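Local coordinates for protein PTS-dependent dihydroxyacetone kinase, ADP-binding subunit DhaL (Lactococcus lactis subsp. lactis, PDB 3CR3) that binds ADP, takes up a phosphoryl group from DhaM to form ATP, and passes that group to dihydroxyacetone bound to DhaK, at residues I8-Q19 against M41-L52; A140-V149 against A181-E189. One frame throughout, in Å; residues are numbered along the deposited sequence.

Contact 1: residues I8-Q19 against M41-L52; sequences IEWLGKFNEKIQ and MARGMSETMKAL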
loop_
_atom_site.group_PDB
_atom_site.type_symbol
_atom_site.label_atom_id
_atom_site.label_comp_id
_atom_site.label_asym_id
_atom_site.label_seq_id
_atom_site.Cartn_x
_atom_site.Cartn_y
_atom_site.Cartn_z
ATOM N N ILE A 8 4.001 -35.238 -25.021
ATOM C CA ILE A 8 3.308 -35.736 -23.837
ATOM C C ILE A 8 4.261 -36.510 -22.913
ATOM O O ILE A 8 4.181 -36.389 -21.682
ATOM C CB ILE A 8 2.045 -36.543 -24.201
ATOM C CG1 ILE A 8 0.931 -35.577 -24.638
ATOM C CG2 ILE A 8 1.579 -37.383 -23.012
ATOM C CD1 ILE A 8 -0.231 -36.232 -25.373
ATOM N N GLU A 9 5.160 -37.287 -23.508
ATOM C CA GLU A 9 6.213 -37.956 -22.756
ATOM C C GLU A 9 7.062 -36.933 -21.992
ATOM O O GLU A 9 7.339 -37.119 -20.810
ATOM C CB GLU A 9 7.106 -38.786 -23.686
ATOM C CG GLU A 9 8.202 -39.590 -22.955
ATOM C CD GLU A 9 9.205 -40.251 -23.895
ATOM O OE1 GLU A 9 9.131 -40.023 -25.130
ATOM O OE2 GLU A 9 10.075 -41.006 -23.394
ATOM N N TRP A 10 7.455 -35.856 -22.680
ATOM C CA TRP A 10 8.380 -34.851 -22.129
ATOM C C TRP A 10 7.761 -34.175 -20.915
ATOM O O TRP A 10 8.368 -34.119 -19.839
ATOM C CB TRP A 10 8.833 -33.847 -23.230
ATOM C CG TRP A 10 9.378 -32.520 -22.724
ATOM C CD1 TRP A 10 10.200 -32.321 -21.641
ATOM C CD2 TRP A 10 9.144 -31.215 -23.291
ATOM N NE1 TRP A 10 10.476 -30.979 -21.494
ATOM C CE2 TRP A 10 9.841 -30.277 -22.487
ATOM C CE3 TRP A 10 8.402 -30.748 -24.387
ATOM C CZ2 TRP A 10 9.826 -28.906 -22.750
ATOM C CZ3 TRP A 10 8.382 -29.374 -24.647
ATOM C CH2 TRP A 10 9.094 -28.470 -23.833
ATOM N N LEU A 11 6.530 -33.715 -21.079
ATOM C CA LEU A 11 5.819 -33.023 -20.017
ATOM C C LEU A 11 5.543 -33.931 -18.809
ATOM O O LEU A 11 5.530 -33.461 -17.674
ATOM C CB LEU A 11 4.527 -32.381 -20.551
ATOM C CG LEU A 11 4.773 -31.188 -21.479
ATOM C CD1 LEU A 11 3.564 -30.891 -22.366
ATOM C CD2 LEU A 11 5.187 -29.953 -20.686
ATOM N N GLY A 12 5.344 -35.222 -19.062
ATOM C CA GLY A 12 5.161 -36.205 -17.995
ATOM C C GLY A 12 6.422 -36.345 -17.162
ATOM O O GLY A 12 6.355 -36.334 -15.936
ATOM N N LYS A 13 7.568 -36.476 -17.837
ATOM C CA LYS A 13 8.871 -36.532 -17.169
ATOM C C LYS A 13 9.187 -35.251 -16.415
ATOM O O LYS A 13 9.759 -35.307 -15.337
ATOM C CB LYS A 13 9.994 -36.831 -18.161
ATOM C CG LYS A 13 10.027 -38.278 -18.640
ATOM C CD LYS A 13 11.226 -38.502 -19.547
ATOM C CE LYS A 13 11.333 -39.968 -19.946
ATOM N NZ LYS A 13 11.562 -40.846 -18.761
ATOM N N PHE A 14 8.830 -34.103 -16.999
ATOM C CA PHE A 14 8.949 -32.802 -16.334
ATOM C C PHE A 14 8.080 -32.740 -15.067
ATOM O O PHE A 14 8.573 -32.400 -13.994
ATOM C CB PHE A 14 8.615 -31.655 -17.301
ATOM C CG PHE A 14 8.610 -30.294 -16.652
ATOM C CD1 PHE A 14 9.756 -29.794 -16.016
ATOM C CD2 PHE A 14 7.472 -29.507 -16.680
ATOM C CE1 PHE A 14 9.748 -28.538 -15.416
ATOM C CE2 PHE A 14 7.456 -28.235 -16.094
ATOM C CZ PHE A 14 8.580 -27.754 -15.458
ATOM N N ASN A 15 6.797 -33.085 -15.186
ATOM C CA ASN A 15 5.932 -33.202 -14.007
ATOM C C ASN A 15 6.553 -34.079 -12.916
ATOM O O ASN A 15 6.473 -33.737 -11.739
ATOM C CB ASN A 15 4.552 -33.737 -14.389
ATOM C CG ASN A 15 3.608 -33.849 -13.196
ATOM O OD1 ASN A 15 3.444 -32.911 -12.421
ATOM N ND2 ASN A 15 2.972 -35.008 -13.059
ATOM N N GLU A 16 7.175 -35.193 -13.315
ATOM C CA GLU A 16 7.843 -36.105 -12.377
ATOM C C GLU A 16 9.015 -35.446 -11.645
ATOM O O GLU A 16 9.141 -35.581 -10.442
ATOM C CB GLU A 16 8.319 -37.383 -13.085
ATOM C CG GLU A 16 7.229 -38.400 -13.383
ATOM C CD GLU A 16 7.676 -39.479 -14.363
ATOM O OE1 GLU A 16 8.896 -39.798 -14.415
ATOM O OE2 GLU A 16 6.804 -40.019 -15.090
ATOM N N LYS A 17 9.877 -34.745 -12.382
ATOM C CA LYS A 17 10.974 -33.985 -11.769
ATOM C C LYS A 17 10.450 -32.919 -10.816
ATOM O O LYS A 17 11.052 -32.662 -9.773
ATOM C CB LYS A 17 11.813 -33.311 -12.848
ATOM C CG LYS A 17 12.683 -34.251 -13.651
ATOM C CD LYS A 17 13.911 -34.664 -12.864
ATOM C CE LYS A 17 14.898 -35.404 -13.727
ATOM N NZ LYS A 17 16.206 -35.572 -13.010
ATOM N N ILE A 18 9.336 -32.298 -11.195
ATOM C CA ILE A 18 8.708 -31.236 -10.409
ATOM C C ILE A 18 8.148 -31.780 -9.090
ATOM O O ILE A 18 8.424 -31.228 -8.024
ATOM C CB ILE A 18 7.594 -30.503 -11.213
ATOM C CG1 ILE A 18 8.202 -29.581 -12.287
ATOM C CG2 ILE A 18 6.664 -29.738 -10.289
ATOM C CD1 ILE A 18 9.096 -28.474 -11.753
ATOM N N GLN A 19 7.368 -32.858 -9.171
ATOM C CA GLN A 19 6.818 -33.523 -7.973
ATOM C C GLN A 19 7.915 -34.060 -7.060
ATOM O O GLN A 19 7.828 -33.919 -5.844
ATOM C CB GLN A 19 5.880 -34.674 -8.368
ATOM C CG GLN A 19 4.727 -34.272 -9.285
ATOM C CD GLN A 19 3.826 -33.216 -8.690
ATOM O OE1 GLN A 19 3.723 -33.086 -7.476
ATOM N NE2 GLN A 19 3.153 -32.462 -9.549
HETATM N N MSE A 41 4.544 -24.908 -8.803
HETATM C CA MSE A 41 4.826 -25.757 -9.953
HETATM C C MSE A 41 4.224 -27.166 -9.847
HETATM O O MSE A 41 3.824 -27.737 -10.868
HETATM C CB MSE A 41 6.333 -25.842 -10.207
HETATM C CG MSE A 41 6.991 -24.508 -10.621
HETATM SE SE MSE A 41 6.203 -23.685 -12.220
HETATM C CE MSE A 41 6.829 -25.041 -13.495
ATOM N N ALA A 42 4.192 -27.729 -8.634
ATOM C CA ALA A 42 3.613 -29.058 -8.411
ATOM C C ALA A 42 2.132 -29.075 -8.730
ATOM O O ALA A 42 1.658 -29.967 -9.438
ATOM C CB ALA A 42 3.857 -29.549 -6.997
ATOM N N ARG A 43 1.426 -28.079 -8.208
ATOM C CA ARG A 43 0.007 -27.840 -8.499
ATOM C C ARG A 43 -0.218 -27.668 -10.003
ATOM O O ARG A 43 -1.015 -28.385 -10.617
ATOM C CB ARG A 43 -0.439 -26.586 -7.752
ATOM C CG ARG A 43 -1.884 -26.152 -7.941
ATOM C CD ARG A 43 -2.260 -25.089 -6.896
ATOM N NE ARG A 43 -1.928 -25.515 -5.531
ATOM C CZ ARG A 43 -1.019 -24.938 -4.736
ATOM N NH1 ARG A 43 -0.337 -23.876 -5.140
ATOM N NH2 ARG A 43 -0.804 -25.429 -3.515
ATOM N N GLY A 44 0.510 -26.729 -10.595
ATOM C CA GLY A 44 0.334 -26.402 -11.996
ATOM C C GLY A 44 0.586 -27.573 -12.923
ATOM O O GLY A 44 -0.143 -27.761 -13.898
HETATM N N MSE A 45 1.624 -28.353 -12.624
HETATM C CA MSE A 45 1.988 -29.477 -13.468
HETATM C C MSE A 45 1.127 -30.721 -13.206
HETATM O O MSE A 45 0.856 -31.489 -14.133
HETATM C CB MSE A 45 3.489 -29.782 -13.398
HETATM C CG MSE A 45 4.358 -28.793 -14.203
HETATM SE SE MSE A 45 3.809 -28.629 -16.093
HETATM C CE MSE A 45 3.995 -30.465 -16.648
ATOM N N SER A 46 0.681 -30.908 -11.966
ATOM C CA SER A 46 -0.283 -31.984 -11.680
ATOM C C SER A 46 -1.567 -31.720 -12.452
ATOM O O SER A 46 -2.023 -32.572 -13.194
ATOM C CB SER A 46 -0.561 -32.120 -10.186
ATOM O OG SER A 46 -0.743 -30.850 -9.602
ATOM N N GLU A 47 -2.107 -30.516 -12.304
ATOM C CA GLU A 47 -3.253 -30.063 -13.082
ATOM C C GLU A 47 -3.049 -30.141 -14.593
ATOM O O GLU A 47 -3.953 -30.577 -15.303
ATOM C CB GLU A 47 -3.662 -28.657 -12.653
ATOM C CG GLU A 47 -4.275 -28.626 -11.261
ATOM C CD GLU A 47 -5.528 -29.494 -11.158
ATOM O OE1 GLU A 47 -6.460 -29.292 -11.968
ATOM O OE2 GLU A 47 -5.573 -30.374 -10.273
ATOM N N THR A 48 -1.866 -29.746 -15.081
ATOM C CA THR A 48 -1.526 -29.871 -16.499
ATOM C C THR A 48 -1.645 -31.321 -16.987
ATOM O O THR A 48 -2.311 -31.590 -17.981
ATOM C CB THR A 48 -0.113 -29.304 -16.812
ATOM O OG1 THR A 48 -0.123 -27.888 -16.619
ATOM C CG2 THR A 48 0.292 -29.596 -18.255
HETATM N N MSE A 49 -1.018 -32.248 -16.270
HETATM C CA MSE A 49 -1.040 -33.653 -16.670
HETATM C C MSE A 49 -2.456 -34.244 -16.617
HETATM O O MSE A 49 -2.809 -35.078 -17.459
HETATM C CB MSE A 49 -0.054 -34.487 -15.854
HETATM C CG MSE A 49 1.416 -34.087 -16.025
HETATM SE SE MSE A 49 1.987 -33.693 -17.860
HETATM C CE MSE A 49 1.814 -35.517 -18.578
ATOM N N LYS A 50 -3.254 -33.805 -15.643
ATOM C CA LYS A 50 -4.679 -34.172 -15.582
ATOM C C LYS A 50 -5.404 -33.697 -16.842
ATOM O O LYS A 50 -6.101 -34.473 -17.498
ATOM C CB LYS A 50 -5.369 -33.544 -14.371
ATOM C CG LYS A 50 -5.020 -34.121 -13.016
ATOM C CD LYS A 50 -6.123 -33.758 -12.017
ATOM C CE LYS A 50 -5.593 -33.636 -10.602
ATOM N NZ LYS A 50 -6.703 -33.351 -9.638
ATOM N N ALA A 51 -5.232 -32.417 -17.169
ATOM C CA ALA A 51 -5.889 -31.807 -18.326
ATOM C C ALA A 51 -5.471 -32.436 -19.658
ATOM O O ALA A 51 -6.289 -32.544 -20.571
ATOM C CB ALA A 51 -5.652 -30.303 -18.343
ATOM N N LEU A 52 -4.211 -32.854 -19.764
ATOM C CA LEU A 52 -3.724 -33.523 -20.972
ATOM C C LEU A 52 -4.310 -34.930 -21.165
ATOM O O LEU A 52 -4.446 -35.393 -22.305
ATOM C CB LEU A 52 -2.190 -33.591 -21.000
ATOM C CG LEU A 52 -1.317 -32.329 -20.968
ATOM C CD1 LEU A 52 0.089 -32.659 -21.453
ATOM C CD2 LEU A 52 -1.880 -31.186 -21.774
HETATM O O HOH W 1 1.216 -31.994 -6.773
#
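The Phe-14 ring of helix 8-19 meets helix 41-52 through selenomethionines: the methyl CE of Met-41 lies at its edge near the ring plane, 3.8 Å from CZ, and the selenium of Met-45 is also at the edge, 75° off the ring normal, a Met-aromatic contact. Ile-18 CG1, from the same helix as the ring, lies above one face, offset toward the rim. The amide of Asn-15 passes alongside Met-49, whose CG is 3.5 Å from its ND2. Gln-19 turns its own amide so that both N-H bonds are used nearly in its plane: NE2 donates to Asn-15 OD1 at 2.9 Å with an almost straight 178°, and to the backbone O of Ala-42, also at 2.9 Å. That carbonyl already accepts from Ser-46 N, on the opposite face of its plane.

Bends at chi2 and chi3 fold Met-45 into the hole formed by Leu-11, Phe-14, Asn-15 and Ile-18. One turn on, Met-49 sits among Ile-8, Leu-11, Gly-12 and Asn-15, its CE 3.5 Å from Gly-12 CA, a tight fit. These two four-residue holes define knobs-into-holes packing; the roughly antiparallel segment axes (closest approach 9.1 Å, signed crossing angle -150°) belong to an all-helical DhaL fold where Met-41 lies near the ADP-binding residues His-37 and Ser-79.

Contact 2: residues A140-V149 against A181-E189; sequences ASKDNLEKVV and AYLFETLLE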
loop_
_atom_site.group_PDB
_atom_site.type_symbol
_atom_site.label_atom_id
_atom_site.label_comp_id
_atom_site.label_asym_id
_atom_site.label_seq_id
_atom_site.Cartn_x
_atom_site.Cartn_y
_atom_site.Cartn_z
ATOM N N ALA A 140 24.126 -28.369 -26.253
ATOM C CA ALA A 140 23.189 -28.492 -25.138
ATOM C C ALA A 140 23.383 -29.795 -24.381
ATOM O O ALA A 140 23.547 -30.852 -24.984
ATOM C CB ALA A 140 21.751 -28.357 -25.621
ATOM N N SER A 141 23.367 -29.708 -23.053
ATOM C CA SER A 141 23.621 -30.859 -22.197
ATOM C C SER A 141 23.123 -30.620 -20.781
ATOM O O SER A 141 23.035 -29.470 -20.326
ATOM C CB SER A 141 25.117 -31.148 -22.139
ATOM O OG SER A 141 25.742 -30.269 -21.222
ATOM N N LYS A 142 22.835 -31.714 -20.077
ATOM C CA LYS A 142 22.458 -31.645 -18.665
ATOM C C LYS A 142 23.556 -30.984 -17.824
ATOM O O LYS A 142 23.265 -30.157 -16.962
ATOM C CB LYS A 142 22.091 -33.024 -18.116
ATOM C CG LYS A 142 21.956 -33.063 -16.596
ATOM C CD LYS A 142 20.966 -34.114 -16.119
ATOM C CE LYS A 142 21.008 -34.247 -14.612
ATOM N NZ LYS A 142 22.293 -34.867 -14.173
ATOM N N ASP A 143 24.807 -31.332 -18.096
ATOM C CA ASP A 143 25.952 -30.712 -17.429
ATOM C C ASP A 143 25.916 -29.189 -17.589
ATOM O O ASP A 143 26.099 -28.464 -16.620
ATOM C CB ASP A 143 27.284 -31.252 -17.987
ATOM C CG ASP A 143 27.756 -32.532 -17.300
ATOM O OD1 ASP A 143 27.098 -32.999 -16.345
ATOM O OD2 ASP A 143 28.811 -33.072 -17.728
ATOM N N ASN A 144 25.712 -28.717 -18.819
ATOM C CA ASN A 144 25.648 -27.277 -19.090
ATOM C C ASN A 144 24.460 -26.604 -18.422
ATOM O O ASN A 144 24.571 -25.477 -17.952
ATOM C CB ASN A 144 25.694 -26.985 -20.596
ATOM C CG ASN A 144 27.086 -27.197 -21.193
ATOM O OD1 ASN A 144 28.019 -27.607 -20.497
ATOM N ND2 ASN A 144 27.226 -26.928 -22.491
ATOM N N LEU A 145 23.332 -27.306 -18.353
ATOM C CA LEU A 145 22.171 -26.827 -17.593
ATOM C C LEU A 145 22.493 -26.625 -16.098
ATOM O O LEU A 145 22.240 -25.546 -15.535
ATOM C CB LEU A 145 20.969 -27.771 -17.772
ATOM C CG LEU A 145 20.300 -27.713 -19.156
ATOM C CD1 LEU A 145 19.240 -28.807 -19.297
ATOM C CD2 LEU A 145 19.681 -26.335 -19.402
ATOM N N GLU A 146 23.062 -27.661 -15.474
ATOM C CA GLU A 146 23.433 -27.600 -14.064
ATOM C C GLU A 146 24.436 -26.470 -13.780
ATOM O O GLU A 146 24.358 -25.818 -12.743
ATOM C CB GLU A 146 23.951 -28.961 -13.585
ATOM C CG GLU A 146 24.390 -29.014 -12.115
ATOM C CD GLU A 146 23.278 -28.624 -11.138
ATOM O OE1 GLU A 146 22.077 -28.648 -11.526
ATOM O OE2 GLU A 146 23.609 -28.301 -9.980
ATOM N N LYS A 147 25.353 -26.236 -14.716
ATOM C CA LYS A 147 26.289 -25.114 -14.626
ATOM C C LYS A 147 25.554 -23.772 -14.464
ATOM O O LYS A 147 25.911 -22.974 -13.603
ATOM C CB LYS A 147 27.221 -25.103 -15.857
ATOM C CG LYS A 147 28.234 -23.974 -15.902
ATOM C CD LYS A 147 29.163 -24.052 -17.142
ATOM C CE LYS A 147 28.551 -23.380 -18.393
ATOM N NZ LYS A 147 29.121 -23.918 -19.690
ATOM N N VAL A 148 24.543 -23.526 -15.297
ATOM C CA VAL A 148 23.754 -22.285 -15.221
ATOM C C VAL A 148 22.987 -22.152 -13.901
ATOM O O VAL A 148 22.908 -21.059 -13.329
ATOM C CB VAL A 148 22.789 -22.140 -16.430
ATOM C CG1 VAL A 148 21.981 -20.816 -16.344
ATOM C CG2 VAL A 148 23.572 -22.197 -17.731
ATOM N N VAL A 149 22.421 -23.262 -13.429
ATOM C CA VAL A 149 21.722 -23.287 -12.147
ATOM C C VAL A 149 22.654 -22.874 -10.996
ATOM O O VAL A 149 22.310 -22.026 -10.173
ATOM C CB VAL A 149 21.139 -24.702 -11.853
ATOM C CG1 VAL A 149 20.583 -24.788 -10.417
ATOM C CG2 VAL A 149 20.083 -25.069 -12.886
ATOM N N ALA A 181 15.600 -25.741 -15.461
ATOM C CA ALA A 181 16.599 -26.784 -15.719
ATOM C C ALA A 181 15.940 -28.164 -15.855
ATOM O O ALA A 181 16.257 -28.932 -16.785
ATOM C CB ALA A 181 17.690 -26.798 -14.614
ATOM N N TYR A 182 15.013 -28.465 -14.944
ATOM C CA TYR A 182 14.245 -29.713 -15.009
ATOM C C TYR A 182 13.490 -29.804 -16.331
ATOM O O TYR A 182 13.386 -30.870 -16.924
ATOM C CB TYR A 182 13.227 -29.805 -13.855
ATOM C CG TYR A 182 13.796 -29.794 -12.441
ATOM C CD1 TYR A 182 15.046 -30.354 -12.142
ATOM C CD2 TYR A 182 13.049 -29.249 -11.393
ATOM C CE1 TYR A 182 15.549 -30.347 -10.807
ATOM C CE2 TYR A 182 13.513 -29.240 -10.089
ATOM C CZ TYR A 182 14.765 -29.773 -9.794
ATOM O OH TYR A 182 15.200 -29.730 -8.489
ATOM N N LEU A 183 12.957 -28.678 -16.788
ATOM C CA LEU A 183 12.221 -28.641 -18.048
ATOM C C LEU A 183 13.080 -29.065 -19.236
ATOM O O LEU A 183 12.652 -29.883 -20.069
ATOM C CB LEU A 183 11.640 -27.237 -18.289
ATOM C CG LEU A 183 10.705 -27.086 -19.492
ATOM C CD1 LEU A 183 9.481 -27.998 -19.334
ATOM C CD2 LEU A 183 10.266 -25.635 -19.619
ATOM N N PHE A 184 14.280 -28.495 -19.307
ATOM C CA PHE A 184 15.174 -28.706 -20.443
ATOM C C PHE A 184 15.915 -30.025 -20.388
ATOM O O PHE A 184 16.202 -30.618 -21.429
ATOM C CB PHE A 184 16.183 -27.560 -20.556
ATOM C CG PHE A 184 15.550 -26.207 -20.728
ATOM C CD1 PHE A 184 14.335 -26.066 -21.408
ATOM C CD2 PHE A 184 16.182 -25.063 -20.229
ATOM C CE1 PHE A 184 13.748 -24.817 -21.577
ATOM C CE2 PHE A 184 15.598 -23.804 -20.390
ATOM C CZ PHE A 184 14.375 -23.689 -21.082
ATOM N N GLU A 185 16.268 -30.440 -19.175
ATOM C CA GLU A 185 16.884 -31.733 -18.940
ATOM C C GLU A 185 15.977 -32.888 -19.408
ATOM O O GLU A 185 16.435 -33.800 -20.081
ATOM C CB GLU A 185 17.288 -31.839 -17.460
ATOM C CG GLU A 185 17.071 -33.160 -16.796
ATOM C CD GLU A 185 17.561 -33.164 -15.348
ATOM O OE1 GLU A 185 17.638 -32.067 -14.715
ATOM O OE2 GLU A 185 17.865 -34.276 -14.859
ATOM N N THR A 186 14.695 -32.828 -19.064
ATOM C CA THR A 186 13.716 -33.815 -19.551
ATOM C C THR A 186 13.461 -33.690 -21.065
ATOM O O THR A 186 13.250 -34.676 -21.752
ATOM C CB THR A 186 12.394 -33.699 -18.792
ATOM O OG1 THR A 186 11.971 -32.324 -18.770
ATOM C CG2 THR A 186 12.578 -34.194 -17.357
ATOM N N LEU A 187 13.485 -32.467 -21.578
ATOM C CA LEU A 187 13.418 -32.240 -23.014
ATOM C C LEU A 187 14.558 -32.963 -23.758
ATOM O O LEU A 187 14.321 -33.685 -24.736
ATOM C CB LEU A 187 13.431 -30.738 -23.327
ATOM C CG LEU A 187 13.289 -30.387 -24.820
ATOM C CD1 LEU A 187 12.065 -31.076 -25.463
ATOM C CD2 LEU A 187 13.204 -28.905 -24.990
ATOM N N LEU A 188 15.784 -32.756 -23.284
ATOM C CA LEU A 188 16.971 -33.371 -23.884
ATOM C C LEU A 188 16.887 -34.902 -23.905
ATOM O O LEU A 188 17.268 -35.542 -24.890
ATOM C CB LEU A 188 18.236 -32.906 -23.146
ATOM C CG LEU A 188 18.688 -31.463 -23.380
ATOM C CD1 LEU A 188 20.027 -31.229 -22.709
ATOM C CD2 LEU A 188 18.778 -31.128 -24.869
ATOM N N GLU A 189 16.372 -35.474 -22.819
ATOM C CA GLU A 189 16.143 -36.924 -22.718
ATOM C C GLU A 189 15.262 -37.502 -23.832
ATOM O O GLU A 189 15.502 -38.617 -24.301
ATOM C CB GLU A 189 15.511 -37.280 -21.370
ATOM C CG GLU A 189 16.404 -37.057 -20.151
ATOM C CD GLU A 189 15.686 -37.305 -18.824
ATOM O OE1 GLU A 189 14.475 -37.624 -18.830
ATOM O OE2 GLU A 189 16.348 -37.186 -17.764
#
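Leu-145 fits as a knob into a hole on helix 181-189, among Ala-181, Phe-184, Glu-185 and Leu-188. With CG anti to the carbonyl carbon (chi1 -72°), the branch is carried toward 181-189, and its two methyls touch different atoms: CD1 comes within 3.4 Å of the backbone N of Glu-185 and 3.5 Å of Phe-184 CB, while CD2 meets the edge of the Phe-184 ring near its plane, 3.8 Å from CD2 of that ring. The two side chains cross at about a right angle, and the ring leads away from the interface beyond its CB.

On one flank Lys-142 and Glu-185 run side by side in the same direction. It is the lysine's aliphatic part that touches the carboxylate, CE being 3.2 Å from OE2, whereas Lys-142 NZ stays 4.5 Å from that oxygen, too far for a salt bridge; the salt-bridge partner of OE2 is Lys-17. At one end Leu-188 CD1 packs 3.6 Å from the CA of Ser-141, the N-cap of helix 142-151, which accepts from Asn-144 N through OG; at the other, Val-149 CG2 presses on Ala-181 CB at 3.4 Å, closer than usual.

The helix axes run antiparallel at 176°. Helix 125-136 packs against both, touching Leu-145 and Ala-181 through Ile-127; its Phe-131 stacks on the Phe-184 ring and Trp-128 meets it edge-to-face. Helix 4-20 also packs on helix 175-191.

Overall arrangement
Neither contact is wholly core: 7 of 13 touching residues are buried and none exposed in contact 1, against 5 of 9 with Lys-142 exposed in contact 2. Depth is similar, their centres about 12 and 11 Å from the chain centre. They share no helix, yet helices 4-20 and 175-191 join them: Lys-17 NZ forms a salt bridge to Glu-185 OE2 at 2.8 Å, and Trp-10 NE1 probably donates to Leu-183 O. Contact 1 buries more area (596 against 393 Å²) and adds an amide hydrogen bond to its selenomethionine packing; contact 2 has no cross-segment hydrogen bond, relying on apolar packing and the aliphatic run of Lys-142 along Glu-185. The side chain of Met-41 is about 6 Å from ADP, that of Val-149 about 11 Å.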